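Local coordinates for protein HTH-type transcriptional regulator cbl (Escherichia coli K12, PDB 2FYI) that may act as an accessory transcriptional regulator of the cys regulon, here represented by the cofactor-binding domain of this LysR-family protein, at residues K152-V155 with A156-L159. Numbering follows the deposited sequence.
Sequences KTYV and ALGL
Y154, A156 and L157 carry the last turn of helix 148-157, a worked example of how a helix ends in a Schellman motif. The A156 N-H reaches the carbonyl of K152 almost straight, at 3.0 Å from N to O and 166° at the hydrogen, and the CB of A156 lies 3.4 Å from K152 O. L157 N gives the next helical bond, to T153 O at 2.9 Å. Two bonds then define the motif: a weak one from L159 N to Y154 O, and one from G158 N to V155 O at 3.2 Å, approaching from above the carbonyl plane. A weak bond from G158 N to Y154 O is a remnant of the helical pattern. G158 turns the chain with a positive phi of 111°, a conformation that favours glycine.

The Y154 ring of this last turn lies beside two leucine branches, one before G158 and one after it. L157 and L159 both set CG anti to the backbone N (chi1 near -160° in both), which runs each CD2 methyl alongside the tyrosine. CD2 of L157 comes within 3.7 Å of Y154 CE2, and CD2 of L159 within 4.0 Å of Y154 CD2, both obliquely. Y154 and L159 also touch L143 of strand 141-145, and Y154 OH forms a hydrogen bond with A25 O of the second subunit. The chemistry thus divides the work: backbone bonds close the helix, whereas apolar contacts flank a tyrosine whose hydroxyl ties this domain to its dimer partner.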
ATOM      1  N   LYS A 152      10.821  -1.024   1.364  1.00 28.49           N
ATOM      2  CA  LYS A 152      11.965  -0.105   1.597  1.00 29.37           C
ATOM      3  C   LYS A 152      12.219   0.150   3.087  1.00 29.02           C
ATOM      4  O   LYS A 152      13.361   0.111   3.546  1.00 29.42           O
ATOM      5  CB  LYS A 152      11.816   1.229   0.873  1.00 29.69           C
ATOM      6  CG  LYS A 152      12.029   1.124  -0.607  1.00 31.72           C
ATOM      7  CD  LYS A 152      11.205   2.192  -1.323  1.00 33.44           C
ATOM      8  CE  LYS A 152      11.319   2.130  -2.854  1.00 33.91           C
ATOM      9  NZ  LYS A 152      10.361   3.155  -3.453  1.00 35.24           N
ATOM     10  N   THR A 153      11.152   0.384   3.844  1.00 27.38           N
ATOM     11  CA  THR A 153      11.292   0.700   5.250  1.00 25.78           C
ATOM     12  C   THR A 153      11.994  -0.427   5.998  1.00 26.90           C
ATOM     13  O   THR A 153      12.868  -0.160   6.826  1.00 27.35           O
ATOM     14  CB  THR A 153       9.929   1.009   5.846  1.00 24.81           C
ATOM     15  OG1 THR A 153       9.392   2.141   5.150  1.00 25.45           O
ATOM     16  CG2 THR A 153       9.980   1.301   7.333  1.00 22.40           C
ATOM     17  N   TYR A 154      11.644  -1.685   5.708  1.00 26.06           N
ATOM     18  CA  TYR A 154      12.158  -2.767   6.539  1.00 24.64           C
ATOM     19  C   TYR A 154      13.566  -3.184   6.135  1.00 26.15           C
ATOM     20  O   TYR A 154      14.327  -3.717   6.969  1.00 26.57           O
ATOM     21  CB  TYR A 154      11.127  -3.916   6.712  1.00 21.57           C
ATOM     22  CG  TYR A 154      10.122  -3.428   7.675  1.00 20.24           C
ATOM     23  CD1 TYR A 154       8.974  -2.767   7.240  1.00 20.15           C
ATOM     24  CD2 TYR A 154      10.386  -3.460   9.018  1.00 18.94           C
ATOM     25  CE1 TYR A 154       8.069  -2.221   8.161  1.00 19.57           C
ATOM     26  CE2 TYR A 154       9.509  -2.902   9.941  1.00 19.25           C
ATOM     27  CZ  TYR A 154       8.352  -2.290   9.516  1.00 19.93           C
ATOM     28  OH  TYR A 154       7.499  -1.726  10.463  1.00 20.61           O
ATOM     29  N   VAL A 155      13.931  -2.918   4.881  1.00 26.06           N
ATOM     30  CA  VAL A 155      15.293  -3.201   4.455  1.00 26.29           C
ATOM     31  C   VAL A 155      16.182  -2.168   5.125  1.00 26.35           C
ATOM     32  O   VAL A 155      17.241  -2.479   5.678  1.00 27.08           O
ATOM     33  CB  VAL A 155      15.445  -3.111   2.927  1.00 26.91           C
ATOM     34  CG1 VAL A 155      16.912  -3.064   2.534  1.00 25.76           C
ATOM     35  CG2 VAL A 155      14.678  -4.256   2.215  1.00 26.24           C
ATOM     36  N   ALA A 156      15.727  -0.927   5.098  1.00 26.14           N
ATOM     37  CA  ALA A 156      16.439   0.150   5.760  1.00 26.05           C
ATOM     38  C   ALA A 156      16.572  -0.143   7.244  1.00 27.64           C
ATOM     39  O   ALA A 156      17.597   0.114   7.819  1.00 30.36           O
ATOM     40  CB  ALA A 156      15.730   1.450   5.548  1.00 23.82           C
ATOM     41  N   LEU A 157      15.543  -0.702   7.864  1.00 28.41           N
ATOM     42  CA  LEU A 157      15.549  -0.959   9.289  1.00 27.95           C
ATOM     43  C   LEU A 157      16.513  -2.048   9.693  1.00 28.94           C
ATOM     44  O   LEU A 157      16.929  -2.087  10.835  1.00 31.20           O
ATOM     45  CB  LEU A 157      14.175  -1.401   9.729  1.00 28.62           C
ATOM     46  CG  LEU A 157      13.949  -1.226  11.218  1.00 29.13           C
ATOM     47  CD1 LEU A 157      13.836   0.251  11.503  1.00 30.66           C
ATOM     48  CD2 LEU A 157      12.664  -1.915  11.608  1.00 29.95           C
ATOM     49  N   GLY A 158      16.850  -2.963   8.791  1.00 28.09           N
ATOM     50  CA  GLY A 158      17.695  -4.062   9.159  1.00 26.78           C
ATOM     51  C   GLY A 158      17.036  -5.423   9.184  1.00 28.75           C
ATOM     52  O   GLY A 158      17.715  -6.439   9.318  1.00 30.36           O
ATOM     53  N   LEU A 159      15.721  -5.484   9.026  1.00 29.94           N
ATOM     54  CA  LEU A 159      15.009  -6.757   9.106  1.00 29.72           C
ATOM     55  C   LEU A 159      15.450  -7.852   8.128  1.00 30.20           C
ATOM     56  O   LEU A 159      15.278  -9.030   8.458  1.00 31.30           O
ATOM     57  CB  LEU A 159      13.539  -6.511   8.909  1.00 31.03           C
ATOM     58  CG  LEU A 159      12.616  -7.614   9.391  1.00 32.56           C
ATOM     59  CD1 LEU A 159      12.634  -7.690  10.924  1.00 33.24           C
ATOM     60  CD2 LEU A 159      11.212  -7.333   8.872  1.00 32.55           C
TER